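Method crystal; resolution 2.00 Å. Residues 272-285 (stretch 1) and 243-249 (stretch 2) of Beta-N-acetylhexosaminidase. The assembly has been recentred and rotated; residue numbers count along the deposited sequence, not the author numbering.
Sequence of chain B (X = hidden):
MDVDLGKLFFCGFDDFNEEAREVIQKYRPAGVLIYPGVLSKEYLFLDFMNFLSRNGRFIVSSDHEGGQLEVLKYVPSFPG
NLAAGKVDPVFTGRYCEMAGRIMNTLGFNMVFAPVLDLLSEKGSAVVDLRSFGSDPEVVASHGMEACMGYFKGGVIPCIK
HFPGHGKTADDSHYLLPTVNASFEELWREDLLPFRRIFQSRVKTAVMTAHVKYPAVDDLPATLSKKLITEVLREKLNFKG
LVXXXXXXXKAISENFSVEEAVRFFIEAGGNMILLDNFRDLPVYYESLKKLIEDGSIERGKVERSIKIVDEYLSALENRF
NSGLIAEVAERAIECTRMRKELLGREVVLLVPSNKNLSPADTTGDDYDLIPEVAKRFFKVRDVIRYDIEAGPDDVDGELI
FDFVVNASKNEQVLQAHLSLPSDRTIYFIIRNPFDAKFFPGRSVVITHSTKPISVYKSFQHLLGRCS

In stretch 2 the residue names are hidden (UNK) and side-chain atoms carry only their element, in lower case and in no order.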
ATOM      1  N   MET B 272     -27.417  -4.498 -12.063  1.00 12.73           N
ATOM      2  CA  MET B 272     -27.075  -4.780 -10.682  1.00  9.91           C
ATOM      3  C   MET B 272     -27.465  -3.666  -9.769  1.00  8.98           C
ATOM      4  O   MET B 272     -27.067  -2.519  -9.963  1.00  7.73           O
ATOM      5  CB  MET B 272     -25.572  -5.046 -10.504  1.00 11.18           C
ATOM      6  CG  MET B 272     -25.090  -6.317 -11.137  1.00 11.84           C
ATOM      7  SD  MET B 272     -23.398  -6.793 -10.680  1.00 16.39           S
ATOM      8  CE  MET B 272     -23.709  -7.639  -9.126  1.00 13.84           C
ATOM      9  N   ILE B 273     -28.184  -4.034  -8.721  1.00  9.33           N
ATOM     10  CA  ILE B 273     -28.543  -3.084  -7.677  1.00 11.34           C
ATOM     11  C   ILE B 273     -27.428  -2.947  -6.630  1.00 14.43           C
ATOM     12  O   ILE B 273     -27.069  -3.927  -5.996  1.00 11.90           O
ATOM     13  CB  ILE B 273     -29.839  -3.509  -7.030  1.00 10.90           C
ATOM     14  CG1 ILE B 273     -30.925  -3.420  -8.112  1.00 10.74           C
ATOM     15  CG2 ILE B 273     -30.101  -2.641  -5.825  1.00 10.04           C
ATOM     16  CD1 ILE B 273     -32.251  -4.051  -7.775  1.00 11.16           C
ATOM     17  N   LEU B 274     -26.874  -1.737  -6.480  1.00 13.19           N
ATOM     18  CA  LEU B 274     -25.833  -1.485  -5.496  1.00 11.22           C
ATOM     19  C   LEU B 274     -26.458  -1.076  -4.146  1.00 13.29           C
ATOM     20  O   LEU B 274     -27.274  -0.148  -4.086  1.00 13.70           O
ATOM     21  CB  LEU B 274     -24.863  -0.417  -6.017  1.00 10.32           C
ATOM     22  CG  LEU B 274     -23.697  -0.009  -5.107  1.00 11.47           C
ATOM     23  CD1 LEU B 274     -22.629  -1.141  -5.071  1.00 12.19           C
ATOM     24  CD2 LEU B 274     -23.036   1.296  -5.479  1.00  9.19           C
ATOM     25  N   LEU B 275     -26.175  -1.851  -3.092  1.00 12.47           N
ATOM     26  CA  LEU B 275     -26.524  -1.504  -1.697  1.00 11.92           C
ATOM     27  C   LEU B 275     -25.318  -1.057  -0.937  1.00 11.81           C
ATOM     28  O   LEU B 275     -24.308  -1.742  -0.990  1.00 12.84           O
ATOM     29  CB  LEU B 275     -27.120  -2.686  -0.963  1.00  9.15           C
ATOM     30  CG  LEU B 275     -28.314  -3.256  -1.701  1.00 14.82           C
ATOM     31  CD1 LEU B 275     -28.806  -4.485  -0.991  1.00 12.31           C
ATOM     32  CD2 LEU B 275     -29.407  -2.135  -1.798  1.00 13.29           C
ATOM     33  N   ASP B 276     -25.407   0.018  -0.172  1.00 10.16           N
ATOM     34  CA  ASP B 276     -24.214   0.471   0.520  1.00 13.61           C
ATOM     35  C   ASP B 276     -24.083  -0.229   1.873  1.00 12.11           C
ATOM     36  O   ASP B 276     -23.174   0.085   2.638  1.00 10.20           O
ATOM     37  CB  ASP B 276     -24.173   2.010   0.667  1.00  8.51           C
ATOM     38  CG  ASP B 276     -25.237   2.538   1.580  1.00 12.56           C
ATOM     39  OD1 ASP B 276     -26.127   1.762   1.961  1.00 13.05           O
ATOM     40  OD2 ASP B 276     -25.216   3.753   1.890  1.00 18.40           O
ATOM     41  N   ASN B 277     -24.965  -1.198   2.120  1.00  8.60           N
ATOM     42  CA  ASN B 277     -25.011  -1.947   3.364  1.00 10.76           C
ATOM     43  C   ASN B 277     -25.500  -3.379   3.140  1.00 12.61           C
ATOM     44  O   ASN B 277     -26.662  -3.579   2.799  1.00 11.69           O
ATOM     45  CB  ASN B 277     -25.917  -1.262   4.376  1.00  9.90           C
ATOM     46  CG  ASN B 277     -25.790  -1.847   5.766  1.00 17.63           C
ATOM     47  OD1 ASN B 277     -25.310  -2.989   5.958  1.00 17.48           O
ATOM     48  ND2 ASN B 277     -26.235  -1.076   6.761  1.00 17.79           N
ATOM     49  N   PHE B 278     -24.633  -4.369   3.373  1.00 10.71           N
ATOM     50  CA  PHE B 278     -24.986  -5.769   3.111  1.00 12.26           C
ATOM     51  C   PHE B 278     -26.170  -6.195   3.956  1.00 12.73           C
ATOM     52  O   PHE B 278     -26.931  -7.079   3.582  1.00 11.24           O
ATOM     53  CB  PHE B 278     -23.786  -6.697   3.387  1.00 10.39           C
ATOM     54  CG  PHE B 278     -23.402  -6.788   4.850  1.00 13.41           C
ATOM     55  CD1 PHE B 278     -22.547  -5.832   5.420  1.00 11.87           C
ATOM     56  CD2 PHE B 278     -23.899  -7.819   5.663  1.00 13.06           C
ATOM     57  CE1 PHE B 278     -22.182  -5.905   6.775  1.00 13.72           C
ATOM     58  CE2 PHE B 278     -23.535  -7.903   7.008  1.00 13.91           C
ATOM     59  CZ  PHE B 278     -22.687  -6.938   7.570  1.00 14.12           C
ATOM     60  N   ARG B 279     -26.320  -5.550   5.099  1.00 11.21           N
ATOM     61  CA  ARG B 279     -27.444  -5.838   5.957  1.00 14.45           C
ATOM     62  C   ARG B 279     -28.782  -5.484   5.273  1.00 17.31           C
ATOM     63  O   ARG B 279     -29.808  -6.012   5.664  1.00 15.15           O
ATOM     64  CB  ARG B 279     -27.297  -5.129   7.310  1.00 17.52           C
ATOM     65  CG  ARG B 279     -26.065  -5.590   8.122  1.00 18.05           C
ATOM     66  CD  ARG B 279     -25.895  -4.806   9.427  1.00 22.41           C
ATOM     67  NE  ARG B 279     -24.848  -5.386  10.281  1.00 26.67           N
ATOM     68  CZ  ARG B 279     -23.628  -4.874  10.466  1.00 25.38           C
ATOM     69  NH1 ARG B 279     -23.315  -3.685   9.926  1.00 23.78           N
ATOM     70  NH2 ARG B 279     -22.742  -5.524  11.249  1.00 22.43           N
ATOM     71  N   ASP B 280     -28.787  -4.610   4.263  1.00 13.44           N
ATOM     72  CA  ASP B 280     -30.031  -4.349   3.513  1.00 15.57           C
ATOM     73  C   ASP B 280     -30.358  -5.416   2.484  1.00 16.70           C
ATOM     74  O   ASP B 280     -31.413  -5.350   1.857  1.00 17.15           O
ATOM     75  CB  ASP B 280     -29.970  -3.012   2.777  1.00 14.56           C
ATOM     76  CG  ASP B 280     -29.968  -1.865   3.707  1.00 13.54           C
ATOM     77  OD1 ASP B 280     -30.672  -1.933   4.738  1.00 15.49           O
ATOM     78  OD2 ASP B 280     -29.228  -0.911   3.443  1.00 12.81           O
ATOM     79  N   LEU B 281     -29.448  -6.360   2.265  1.00 15.79           N
ATOM     80  CA  LEU B 281     -29.665  -7.292   1.162  1.00 15.22           C
ATOM     81  C   LEU B 281     -30.983  -8.085   1.283  1.00 17.83           C
ATOM     82  O   LEU B 281     -31.703  -8.195   0.304  1.00 16.04           O
ATOM     83  CB  LEU B 281     -28.485  -8.247   1.024  1.00 12.37           C
ATOM     84  CG  LEU B 281     -28.604  -9.270  -0.107  1.00 14.44           C
ATOM     85  CD1 LEU B 281     -28.920  -8.578  -1.420  1.00 11.59           C
ATOM     86  CD2 LEU B 281     -27.310 -10.058  -0.236  1.00 17.10           C
ATOM     87  N   PRO B 282     -31.314  -8.616   2.479  1.00 19.28           N
ATOM     88  CA  PRO B 282     -32.577  -9.369   2.511  1.00 20.22           C
ATOM     89  C   PRO B 282     -33.833  -8.548   2.087  1.00 19.63           C
ATOM     90  O   PRO B 282     -34.581  -9.028   1.226  1.00 18.07           O
ATOM     91  CB  PRO B 282     -32.670  -9.824   3.971  1.00 21.25           C
ATOM     92  CG  PRO B 282     -31.257  -9.909   4.422  1.00 19.70           C
ATOM     93  CD  PRO B 282     -30.569  -8.745   3.748  1.00 19.66           C
ATOM     94  N   VAL B 283     -34.065  -7.368   2.655  1.00 17.14           N
ATOM     95  CA  VAL B 283     -35.230  -6.570   2.232  1.00 19.95           C
ATOM     96  C   VAL B 283     -35.283  -6.429   0.715  1.00 19.95           C
ATOM     97  O   VAL B 283     -36.192  -6.966   0.062  1.00 21.41           O
ATOM     98  CB  VAL B 283     -35.256  -5.188   2.857  1.00 18.56           C
ATOM     99  CG1 VAL B 283     -36.440  -4.454   2.342  1.00 21.57           C
ATOM    100  CG2 VAL B 283     -35.360  -5.336   4.359  1.00 15.53           C
ATOM    101  N   TYR B 284     -34.282  -5.761   0.149  1.00 17.96           N
ATOM    102  CA  TYR B 284     -34.223  -5.612  -1.293  1.00 14.84           C
ATOM    103  C   TYR B 284     -34.380  -6.938  -1.998  1.00 19.27           C
ATOM    104  O   TYR B 284     -35.160  -7.048  -2.952  1.00 19.51           O
ATOM    105  CB  TYR B 284     -32.929  -4.946  -1.690  1.00 16.82           C
ATOM    106  CG  TYR B 284     -32.925  -3.493  -1.365  1.00 13.95           C
ATOM    107  CD1 TYR B 284     -32.701  -3.070  -0.069  1.00 12.64           C
ATOM    108  CD2 TYR B 284     -33.162  -2.535  -2.350  1.00 15.85           C
ATOM    109  CE1 TYR B 284     -32.687  -1.732   0.258  1.00 13.66           C
ATOM    110  CE2 TYR B 284     -33.139  -1.190  -2.042  1.00 16.45           C
ATOM    111  CZ  TYR B 284     -32.909  -0.795  -0.728  1.00 18.40           C
ATOM    112  OH  TYR B 284     -32.899   0.539  -0.382  1.00 17.55           O
ATOM    113  N   TYR B 285     -33.687  -7.957  -1.498  1.00 19.24           N
ATOM    114  CA  TYR B 285     -33.700  -9.260  -2.154  1.00 16.47           C
ATOM    115  C   TYR B 285     -35.144  -9.767  -2.205  1.00 20.77           C
ATOM    116  O   TYR B 285     -35.643 -10.215  -3.258  1.00 19.54           O
ATOM    117  CB  TYR B 285     -32.796 -10.277  -1.413  1.00 16.21           C
ATOM    118  CG  TYR B 285     -32.627 -11.591  -2.136  1.00 14.33           C
ATOM    119  CD1 TYR B 285     -31.594 -11.756  -3.049  1.00 17.07           C
ATOM    120  CD2 TYR B 285     -33.494 -12.658  -1.918  1.00 15.48           C
ATOM    121  CE1 TYR B 285     -31.425 -12.946  -3.729  1.00 17.43           C
ATOM    122  CE2 TYR B 285     -33.337 -13.860  -2.603  1.00 14.79           C
ATOM    123  CZ  TYR B 285     -32.289 -13.996  -3.495  1.00 14.86           C
ATOM    124  OH  TYR B 285     -32.095 -15.163  -4.180  1.00 18.90           O
ATOM    125  N   UNK B 243     -25.078  -0.615 -13.266  1.00 11.00           N
ATOM    126  CA  UNK B 243     -25.309  -0.608 -11.822  1.00  9.42           C
ATOM    127  C   UNK B 243     -25.988   0.631 -11.338  1.00  9.54           C
ATOM    128  O   UNK B 243     -25.689   1.710 -11.817  1.00 11.77           O
ATOM    129  c   UNK B 243     -23.984  -0.691 -11.027  1.00 12.77           C
ATOM    130  c   UNK B 243     -21.940  -1.445 -10.068  1.00 13.59           C
ATOM    131  c   UNK B 243     -22.942  -2.766 -11.898  1.00 10.66           C
ATOM    132  c   UNK B 243     -23.234  -1.948 -10.667  1.00 11.18           C
ATOM    133  N   UNK B 244     -26.825   0.501 -10.318  1.00  9.79           N
ATOM    134  CA  UNK B 244     -27.283   1.695  -9.635  1.00  8.13           C
ATOM    135  C   UNK B 244     -26.156   2.320  -8.832  1.00 11.62           C
ATOM    136  O   UNK B 244     -25.194   1.631  -8.410  1.00 11.33           O
ATOM    137  o   UNK B 244     -28.084   0.721  -7.513  1.00 11.29           O
ATOM    138  c   UNK B 244     -28.469   1.360  -8.724  1.00 11.48           C
ATOM    139  N   UNK B 245     -26.260   3.615  -8.570  1.00 11.47           N
ATOM    140  CA  UNK B 245     -25.527   4.136  -7.413  1.00 14.05           C
ATOM    141  C   UNK B 245     -26.243   3.516  -6.190  1.00 12.30           C
ATOM    142  O   UNK B 245     -27.270   2.861  -6.355  1.00 12.91           O
ATOM    143  o   UNK B 245     -24.028   7.427  -6.615  1.00 15.75           O
ATOM    144  c   UNK B 245     -25.506   5.667  -7.359  1.00 14.15           C
ATOM    145  o   UNK B 245     -23.658   5.371  -5.894  1.00 20.11           O
ATOM    146  c   UNK B 245     -24.309   6.196  -6.584  1.00 15.83           C
ATOM    147  N   UNK B 246     -25.729   3.686  -4.975  1.00 15.23           N
ATOM    148  CA  UNK B 246     -26.297   2.941  -3.818  1.00 13.12           C
ATOM    149  C   UNK B 246     -27.755   3.326  -3.567  1.00 15.44           C
ATOM    150  O   UNK B 246     -28.069   4.492  -3.353  1.00 18.92           O
ATOM    151  c   UNK B 246     -25.473   3.174  -2.563  1.00 15.20           C
ATOM    152  N   UNK B 247     -28.645   2.333  -3.576  1.00 13.87           N
ATOM    153  CA  UNK B 247     -30.102   2.611  -3.531  1.00 15.43           C
ATOM    154  C   UNK B 247     -30.572   3.247  -2.238  1.00 15.54           C
ATOM    155  O   UNK B 247     -31.607   3.896  -2.217  1.00 18.60           O
ATOM    156  c   UNK B 247     -31.747   0.902  -7.753  1.00 12.13           C
ATOM    157  c   UNK B 247     -30.922   0.836  -5.160  1.00 15.85           C
ATOM    158  c   UNK B 247     -30.896   1.320  -3.747  1.00 16.19           C
ATOM    159  s   UNK B 247     -31.731   1.977  -6.318  1.00 13.14           S
ATOM    160  N   UNK B 248     -29.826   3.034  -1.155  1.00 16.20           N
ATOM    161  CA  UNK B 248     -30.225   3.525   0.157  1.00 12.61           C
ATOM    162  C   UNK B 248     -30.056   5.033   0.202  1.00 13.54           C
ATOM    163  O   UNK B 248     -30.606   5.678   1.073  1.00 13.55           O
ATOM    164  o   UNK B 248     -27.983   1.146  -0.316  1.00 11.33           O
ATOM    165  o   UNK B 248     -28.150  -0.550   1.110  1.00 11.72           O
ATOM    166  c   UNK B 248     -29.577   1.358   1.430  1.00 14.26           C
ATOM    167  c   UNK B 248     -28.501   0.590   0.685  1.00 13.86           C
ATOM    168  c   UNK B 248     -29.391   2.881   1.287  1.00 11.48           C
ATOM    169  N   UNK B 249     -29.267   5.596  -0.702  1.00 10.80           N
ATOM    170  CA  UNK B 249     -29.073   7.031  -0.675  1.00 16.77           C
ATOM    171  C   UNK B 249     -30.424   7.818  -0.731  1.00 16.86           C
ATOM    172  O   UNK B 249     -31.398   7.408  -1.370  1.00 15.80           O
ATOM    173  c   UNK B 249     -28.156   7.468  -1.802  1.00 21.47           C
ATOM    174  s   UNK B 249     -25.624   7.853  -2.889  1.00 24.67           S
ATOM    175  c   UNK B 249     -26.676   7.415  -1.469  1.00 26.46           C
ATOM    176  c   UNK B 249     -25.879   6.467  -3.870  1.00 15.97           C
TER

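Position 243 carries four side-chain carbons, forked at the second. They lie beside Met272, whose CB is 3.7 Å from one of the fork's end carbons. A fork at the second carbon, with no other element, means leucine: Leu243. The end carbon near Met272 CB is CD1. The backbones of Leu243 and Met272 form a single beta bridge, with CA atoms 4.7 Å apart.

Position 244 has one carbon and then one oxygen. That oxygen accepts a hydrogen bond from Leu274 N at 2.9 Å. One carbon ending in a hydroxyl is serine: Ser244. Its N donates to Met272 O at 3.1 Å. Its OG also donates to the backbone O of position 245, 2.6 Å away, so the hydroxyl is used both ways.

Position 245 has two carbons, the second carrying two oxygens. The CA-to-CB bond points away from stretch 1, but one oxygen comes within 4.1 Å of Leu274 CD2. A carboxylate on the second carbon is aspartate: Asp245. Its OD1 accepts a hydrogen bond from the N of position 246 at 2.8 Å, which ties down the local backbone.

Position 246 has a single carbon, CB, 3.7 Å from Asp276 CB. This is alanine: Ala246. Its CA makes a CA-H...O contact with Leu274 O at 3.3 Å. A type I turn begins here and ends at position 249.

Position 247 has an unbranched chain of two carbons, a sulfur and a carbon. Its second carbon is 3.6 Å from Ile273 CG2, and its CB is 3.8 Å from Tyr284 CE2. The sulfur in third place identifies methionine: Met247. Its N donates to Leu274 O at 2.9 Å.

Position 248 has three carbons, the third carrying two oxygens. One oxygen accepts a hydrogen bond from Asp276 N at 2.8 Å. The other is 2.6 Å from Asp280 OD2. The length of the chain makes this glutamate: Glu248. The bonded oxygen is OE1. At 2.6 Å between OE2 and Asp280 OD2, one of the two acids probably holds a proton; the coordinates do not say which.

Position 249 again has two carbons, a sulfur and a carbon, unbranched. It makes no contact with stretch 1. It is methionine, Met249, at the N-cap position of a helix. Its N closes the turn onto Ala246 O at 3.1 Å.

The contact combines backbone pairing with side-chain anchoring. Leu274 is held through both N and O, by Ser244 OG and Met247 N. Met247 packs against Ile273, Leu275 and Tyr284. Glu248 reaches the loop after the strand and binds its backbone.

Stretch 2 243-249: LSDAMEM
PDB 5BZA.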